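Local coordinates for immunity 23 family protein (Burkholderia dolosa AU0158, PDB 5FFP) that probably acts as the immunity protein of a contact-dependent growth inhibition system, protecting its own cell from the cognate CdiA toxin, at residues R54-M58 against T97-S101; E108-I112 against I124-K128. One frame throughout, in Å; residues are numbered along the deposited sequence.

In the fold
Contact 1 and contact 2 lie in series along the chain, their centres about 14 Å apart, and strand 110-117 connects them. In contact 2 its first three residues, 110-112, pair with strand 120-127 through backbone hydrogen bonds, whereas contact 1 joins two loops by van der Waals packing, side chains meeting both side chains and backbone carbonyls. The seam between them is direct: Val100 N lies 2.7 Å from Ile112 O, a probable hydrogen bond, so 97-101 runs along the edge of strand 110-117 that faces away from its hairpin partner. Both are partly buried: contact 1 passes from exposed His56 to buried Val100, while contact 2 buries Gly109, Tyr111, Ile112 and Gly126, leaving Tyr110, Tyr125 and Phe127 partly exposed.

Contact 1: R54-M58 against T97-S101; sequences RLHCM and THLVS
Two irregular segments pack here, joined by van der Waals contacts rather than hydrogen bonds. Leu55 is extended (phi/psi -68/145°), and 56-58 then turn with helical backbone angles, Met58 N (a selenomethionine) bonding to Leu55 O at 3.0 Å. Opposite them, Thr97 and His98 have helical angles before Leu99 extends; CA atoms approach at His56-Thr97 (5.7 Å) and Leu55-Val100 (6.5 Å). Thr97 sets CG2 3.1 Å from His56 ND1, a tight approach with the His56 chi1 at t, while its OG1 bonds to Asp95. His98 points away. At Leu99 the backbone makes the contact, O lying 3.5 Å from Leu55 CD2. Val100, chi1 m, is gripped from two residues: CB is 4.0 Å from Leu55 CD1, and CG1 is 3.8 Å from Cys57 SG, whose chi1 is p. Ser101 turns away, its OG bonding to Tyr110 O. Thus the loop after helix 45-52 packs on the loop that hydrogen-bonds along strand 110-117 and leads into helix 103-108, Phe144 of helix 143-154 touching both Cys57 and Val100.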
ATOM      1  N   ARG A  54      16.508   8.070   2.448  1.00 44.22           N
ATOM      2  CA  ARG A  54      16.031   6.977   1.590  1.00 46.43           C
ATOM      3  C   ARG A  54      14.643   7.274   1.014  1.00 46.95           C
ATOM      4  O   ARG A  54      13.928   6.370   0.612  1.00 48.18           O
ATOM      5  CB  ARG A  54      16.008   5.665   2.391  1.00 49.98           C
ATOM      6  CG  ARG A  54      17.403   5.078   2.648  1.00 51.34           C
ATOM      7  CD  ARG A  54      17.644   4.531   4.060  1.00 53.95           C
ATOM      8  NE  ARG A  54      16.979   3.277   4.388  1.00 58.92           N
ATOM      9  CZ  ARG A  54      17.338   2.483   5.418  1.00 62.76           C
ATOM     10  NH1 ARG A  54      18.355   2.813   6.229  1.00 60.72           N
ATOM     11  NH2 ARG A  54      16.681   1.344   5.639  1.00 67.44           N
ATOM     12  N   LEU A  55      14.252   8.537   0.976  1.00 46.49           N
ATOM     13  CA  LEU A  55      13.031   8.902   0.280  1.00 47.61           C
ATOM     14  C   LEU A  55      13.223   8.697  -1.215  1.00 48.73           C
ATOM     15  O   LEU A  55      14.315   8.885  -1.756  1.00 49.65           O
ATOM     16  CB  LEU A  55      12.649  10.353   0.549  1.00 46.86           C
ATOM     17  CG  LEU A  55      12.157  10.643   1.963  1.00 48.07           C
ATOM     18  CD1 LEU A  55      12.114  12.152   2.218  1.00 48.31           C
ATOM     19  CD2 LEU A  55      10.800   9.982   2.177  1.00 49.86           C
ATOM     20  N   HIS A  56      12.154   8.276  -1.879  1.00 50.58           N
ATOM     21  CA  HIS A  56      12.185   8.012  -3.320  1.00 51.21           C
ATOM     22  C   HIS A  56      12.770   9.200  -4.094  1.00 49.12           C
ATOM     23  O   HIS A  56      13.541   9.012  -5.042  1.00 50.21           O
ATOM     24  CB  HIS A  56      10.768   7.676  -3.829  1.00 52.84           C
ATOM     25  CG  HIS A  56      10.752   6.943  -5.131  1.00 55.79           C
ATOM     26  ND1 HIS A  56      10.387   7.543  -6.319  1.00 55.52           N
ATOM     27  CD2 HIS A  56      11.042   5.651  -5.431  1.00 59.69           C
ATOM     28  CE1 HIS A  56      10.463   6.653  -7.296  1.00 59.38           C
ATOM     29  NE2 HIS A  56      10.851   5.496  -6.783  1.00 60.61           N
ATOM     30  N   CYS A  57      12.426  10.417  -3.675  1.00 46.19           N
ATOM     31  CA  CYS A  57      12.888  11.610  -4.372  1.00 44.48           C
ATOM     32  C   CYS A  57      14.383  11.898  -4.272  1.00 44.47           C
ATOM     33  O   CYS A  57      14.875  12.801  -4.948  1.00 45.28           O
ATOM     34  CB  CYS A  57      12.095  12.833  -3.910  1.00 44.30           C
ATOM     35  SG  CYS A  57      12.452  13.392  -2.239  1.00 44.26           S
HETATM   36  N   MSE A  58      15.124  11.157  -3.461  1.00 44.26           N
HETATM   37  CA  MSE A  58      16.542  11.444  -3.306  1.00 46.46           C
HETATM   38  C   MSE A  58      17.341  10.896  -4.432  1.00 49.08           C
HETATM   39  O   MSE A  58      18.472  11.339  -4.654  1.00 51.65           O
HETATM   40  CB  MSE A  58      17.111  10.878  -2.012  1.00 46.86           C
HETATM   41  CG  MSE A  58      16.392  11.432  -0.794  1.00 46.60           C
HETATM   42 SE   MSE A  58      16.540  13.386  -0.621  1.00 52.04          SE
HETATM   43  CE  MSE A  58      18.499  13.607  -0.377  1.00 49.80           C
ATOM     44  N   THR A  97       5.589   7.489  -3.527  1.00 57.70           N
ATOM     45  CA  THR A  97       6.613   8.094  -4.368  1.00 58.36           C
ATOM     46  C   THR A  97       6.827   9.564  -4.007  1.00 56.37           C
ATOM     47  O   THR A  97       7.951  10.035  -3.895  1.00 56.44           O
ATOM     48  CB  THR A  97       6.171   8.011  -5.830  1.00 60.50           C
ATOM     49  OG1 THR A  97       5.578   6.736  -6.066  1.00 61.52           O
ATOM     50  CG2 THR A  97       7.344   8.185  -6.772  1.00 63.19           C
ATOM     51  N   HIS A  98       5.717  10.260  -3.801  1.00 54.56           N
ATOM     52  CA  HIS A  98       5.720  11.692  -3.618  1.00 53.36           C
ATOM     53  C   HIS A  98       5.794  12.122  -2.153  1.00 50.97           C
ATOM     54  O   HIS A  98       6.046  13.284  -1.863  1.00 50.53           O
ATOM     55  CB  HIS A  98       4.479  12.270  -4.283  1.00 54.20           C
ATOM     56  CG  HIS A  98       4.532  12.200  -5.766  1.00 56.29           C
ATOM     57  ND1 HIS A  98       5.257  13.088  -6.519  1.00 57.86           N
ATOM     58  CD2 HIS A  98       3.995  11.319  -6.634  1.00 57.76           C
ATOM     59  CE1 HIS A  98       5.146  12.771  -7.795  1.00 60.49           C
ATOM     60  NE2 HIS A  98       4.389  11.696  -7.890  1.00 60.46           N
ATOM     61  N   LEU A  99       5.615  11.182  -1.238  1.00 49.45           N
ATOM     62  CA  LEU A  99       5.631  11.487   0.181  1.00 47.84           C
ATOM     63  C   LEU A  99       7.031  11.817   0.665  1.00 47.30           C
ATOM     64  O   LEU A  99       7.949  11.044   0.431  1.00 47.94           O
ATOM     65  CB  LEU A  99       5.111  10.286   0.955  1.00 47.73           C
ATOM     66  CG  LEU A  99       5.021  10.478   2.465  1.00 47.02           C
ATOM     67  CD1 LEU A  99       4.082  11.623   2.783  1.00 46.79           C
ATOM     68  CD2 LEU A  99       4.530   9.192   3.080  1.00 47.64           C
ATOM     69  N   VAL A 100       7.199  12.972   1.315  1.00 46.37           N
ATOM     70  CA  VAL A 100       8.500  13.360   1.857  1.00 46.11           C
ATOM     71  C   VAL A 100       8.501  13.756   3.325  1.00 45.49           C
ATOM     72  O   VAL A 100       9.545  14.227   3.838  1.00 45.83           O
ATOM     73  CB  VAL A 100       9.139  14.480   1.015  1.00 46.76           C
ATOM     74  CG1 VAL A 100       9.222  14.053  -0.448  1.00 47.82           C
ATOM     75  CG2 VAL A 100       8.370  15.779   1.147  1.00 46.21           C
ATOM     76  N   SER A 101       7.372  13.583   4.014  1.00 44.82           N
ATOM     77  CA  SER A 101       7.364  13.805   5.461  1.00 44.95           C
ATOM     78  C   SER A 101       8.386  12.913   6.158  1.00 45.90           C
ATOM     79  O   SER A 101       8.453  11.727   5.882  1.00 46.82           O
ATOM     80  CB  SER A 101       6.009  13.477   6.099  1.00 45.20           C
ATOM     81  OG  SER A 101       4.922  13.972   5.361  1.00 44.94           O
TER

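Contact 2: E108-I112 against I124-K128; sequences EGYYI and IYGFK
Strands 110-112 and 124-127 run antiparallel, their axes 4.9 Å apart at closest and at 167°. Glu108 O lies 3.3 Å from Phe127 CE1. Gly109, with phi/psi 118/18°, is the C' residue of a Schellman motif, Tyr110 N reaching back to Leu105 O and Gly109 N to Ser106 O. A CB here would collide with Phe127 CE1 and Lys128 CE as well as with the preceding carbonyl. Gly109 O accepts from Lys128 N (2.8 Å) and also meets Phe127 CA at 3.3 Å in a CA-H...O contact; Lys128 leaves the strand with positive phi (58°). Tyr110 faces Phe127 in a non-hydrogen-bonded pair, CA-CA 4.7 Å. With chi1 m for Tyr110 and t for Phe127, the Phe127 edge meets the Tyr110 face, centroids 5.4 Å apart and planes at 57°. Tyr111 and Gly126 form the hydrogen-bonded pair, Tyr111 N to Gly126 O and Gly126 N to Tyr111 O both 3.2 Å. The Tyr111 ring lies on the other face of the sheet, and its OH bonds to Gly90 O of the second subunit. Ile112 pairs with Tyr125, CA-CA 4.3 Å, without hydrogen bonds between them; Ile112 CG1 touches Tyr125 CB at 3.8 Å, on the same face as Tyr110 and Phe127, and the Tyr125 ring leads away at chi1 p. Together these pairs form the open end of the antiparallel beta hairpin 110-117/120-127, entered directly from a Schellman-capped helix.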
ATOM      1  N   GLU A 108       2.349  12.014  13.273  1.00 40.92           N
ATOM      2  CA  GLU A 108       1.382  12.958  13.817  1.00 42.51           C
ATOM      3  C   GLU A 108       0.218  13.203  12.856  1.00 41.68           C
ATOM      4  O   GLU A 108      -0.865  13.586  13.278  1.00 43.93           O
ATOM      5  CB  GLU A 108       2.045  14.294  14.107  1.00 42.61           C
ATOM      6  CG  GLU A 108       2.801  14.317  15.406  1.00 45.68           C
ATOM      7  CD  GLU A 108       3.101  15.732  15.810  1.00 47.03           C
ATOM      8  OE1 GLU A 108       3.199  16.580  14.888  1.00 45.35           O
ATOM      9  OE2 GLU A 108       3.240  15.990  17.033  1.00 50.60           O
ATOM     10  N   GLY A 109       0.455  13.039  11.563  1.00 39.35           N
ATOM     11  CA  GLY A 109      -0.593  13.248  10.577  1.00 39.20           C
ATOM     12  C   GLY A 109      -0.337  14.344   9.582  1.00 37.20           C
ATOM     13  O   GLY A 109      -1.274  14.831   8.947  1.00 38.11           O
ATOM     14  N   TYR A 110       0.918  14.751   9.442  1.00 35.74           N
ATOM     15  CA  TYR A 110       1.273  15.728   8.428  1.00 34.22           C
ATOM     16  C   TYR A 110       1.779  14.948   7.258  1.00 33.36           C
ATOM     17  O   TYR A 110       2.770  14.237   7.348  1.00 32.99           O
ATOM     18  CB  TYR A 110       2.317  16.702   8.935  1.00 34.03           C
ATOM     19  CG  TYR A 110       1.832  17.625  10.054  1.00 36.08           C
ATOM     20  CD1 TYR A 110       1.073  18.756   9.772  1.00 36.81           C
ATOM     21  CD2 TYR A 110       2.188  17.396  11.392  1.00 37.79           C
ATOM     22  CE1 TYR A 110       0.658  19.615  10.785  1.00 39.32           C
ATOM     23  CE2 TYR A 110       1.778  18.254  12.419  1.00 40.08           C
ATOM     24  CZ  TYR A 110       1.013  19.354  12.115  1.00 41.12           C
ATOM     25  OH  TYR A 110       0.588  20.206  13.118  1.00 44.14           O
ATOM     26  N   TYR A 111       1.068  15.068   6.148  1.00 34.48           N
ATOM     27  CA  TYR A 111       1.438  14.383   4.925  1.00 34.36           C
ATOM     28  C   TYR A 111       1.924  15.429   3.958  1.00 34.81           C
ATOM     29  O   TYR A 111       1.209  16.379   3.646  1.00 36.51           O
ATOM     30  CB  TYR A 111       0.248  13.589   4.397  1.00 35.70           C
ATOM     31  CG  TYR A 111      -0.022  12.379   5.290  1.00 36.89           C
ATOM     32  CD1 TYR A 111       0.789  11.252   5.215  1.00 36.65           C
ATOM     33  CD2 TYR A 111      -1.031  12.397   6.246  1.00 38.61           C
ATOM     34  CE1 TYR A 111       0.590  10.170   6.053  1.00 38.84           C
ATOM     35  CE2 TYR A 111      -1.243  11.305   7.083  1.00 40.55           C
ATOM     36  CZ  TYR A 111      -0.427  10.194   6.979  1.00 40.44           C
ATOM     37  OH  TYR A 111      -0.616   9.090   7.795  1.00 43.27           O
ATOM     38  N   ILE A 112       3.165  15.274   3.515  1.00 34.86           N
ATOM     39  CA  ILE A 112       3.837  16.319   2.780  1.00 34.90           C
ATOM     40  C   ILE A 112       4.448  15.707   1.553  1.00 36.18           C
ATOM     41  O   ILE A 112       5.263  14.788   1.664  1.00 37.39           O
ATOM     42  CB  ILE A 112       4.927  16.961   3.649  1.00 34.70           C
ATOM     43  CG1 ILE A 112       4.283  17.639   4.867  1.00 34.74           C
ATOM     44  CG2 ILE A 112       5.720  17.980   2.838  1.00 35.55           C
ATOM     45  CD1 ILE A 112       5.247  17.807   6.009  1.00 35.54           C
ATOM     46  N   ILE A 124       3.386  19.911  -1.300  1.00 40.55           N
ATOM     47  CA  ILE A 124       1.949  19.949  -1.112  1.00 41.83           C
ATOM     48  C   ILE A 124       1.696  19.229   0.203  1.00 39.58           C
ATOM     49  O   ILE A 124       2.037  18.066   0.347  1.00 39.49           O
ATOM     50  CB  ILE A 124       1.229  19.236  -2.287  1.00 44.66           C
ATOM     51  CG1 ILE A 124       1.696  19.852  -3.615  1.00 47.10           C
ATOM     52  CG2 ILE A 124      -0.298  19.283  -2.118  1.00 46.14           C
ATOM     53  CD1 ILE A 124       0.901  19.442  -4.844  1.00 49.95           C
ATOM     54  N   TYR A 125       1.084  19.925   1.143  1.00 39.31           N
ATOM     55  CA  TYR A 125       0.974  19.464   2.510  1.00 37.67           C
ATOM     56  C   TYR A 125      -0.427  19.701   3.027  1.00 39.85           C
ATOM     57  O   TYR A 125      -1.164  20.579   2.548  1.00 41.73           O
ATOM     58  CB  TYR A 125       1.948  20.239   3.385  1.00 37.73           C
ATOM     59  CG  TYR A 125       1.694  21.745   3.378  1.00 39.51           C
ATOM     60  CD1 TYR A 125       0.781  22.316   4.269  1.00 40.96           C
ATOM     61  CD2 TYR A 125       2.362  22.592   2.486  1.00 39.27           C
ATOM     62  CE1 TYR A 125       0.530  23.666   4.261  1.00 43.30           C
ATOM     63  CE2 TYR A 125       2.115  23.959   2.485  1.00 41.72           C
ATOM     64  CZ  TYR A 125       1.187  24.481   3.361  1.00 43.62           C
ATOM     65  OH  TYR A 125       0.910  25.823   3.394  1.00 46.70           O
ATOM     66  N   GLY A 126      -0.793  18.904   4.013  1.00 40.13           N
ATOM     67  CA  GLY A 126      -2.029  19.087   4.764  1.00 42.51           C
ATOM     68  C   GLY A 126      -1.989  18.180   5.982  1.00 42.71           C
ATOM     69  O   GLY A 126      -1.021  17.459   6.194  1.00 40.42           O
ATOM     70  N   PHE A 127      -3.041  18.222   6.782  1.00 46.40           N
ATOM     71  CA  PHE A 127      -3.136  17.403   7.981  1.00 48.79           C
ATOM     72  C   PHE A 127      -4.236  16.359   7.780  1.00 50.55           C
ATOM     73  O   PHE A 127      -5.390  16.716   7.570  1.00 52.83           O
ATOM     74  CB  PHE A 127      -3.441  18.291   9.192  1.00 51.51           C
ATOM     75  CG  PHE A 127      -3.582  17.529  10.489  1.00 54.91           C
ATOM     76  CD1 PHE A 127      -2.479  16.932  11.080  1.00 54.06           C
ATOM     77  CD2 PHE A 127      -4.818  17.415  11.121  1.00 58.73           C
ATOM     78  CE1 PHE A 127      -2.610  16.237  12.273  1.00 56.32           C
ATOM     79  CE2 PHE A 127      -4.954  16.723  12.312  1.00 60.78           C
ATOM     80  CZ  PHE A 127      -3.850  16.135  12.891  1.00 59.82           C
ATOM     81  N   LYS A 128      -3.865  15.077   7.817  1.00 50.45           N
ATOM     82  CA  LYS A 128      -4.827  13.964   7.781  1.00 53.62           C
ATOM     83  C   LYS A 128      -5.702  14.026   6.530  1.00 55.57           C
ATOM     84  O   LYS A 128      -5.163  14.166   5.427  1.00 52.88           O
ATOM     85  CB  LYS A 128      -5.677  13.939   9.052  1.00 57.72           C
ATOM     86  CG  LYS A 128      -4.887  13.750  10.346  1.00 58.00           C
ATOM     87  CD  LYS A 128      -4.882  12.305  10.821  1.00 59.67           C
ATOM     88  CE  LYS A 128      -4.407  12.211  12.260  1.00 61.80           C
ATOM     89  NZ  LYS A 128      -4.730  10.883  12.858  1.00 65.19           N
TER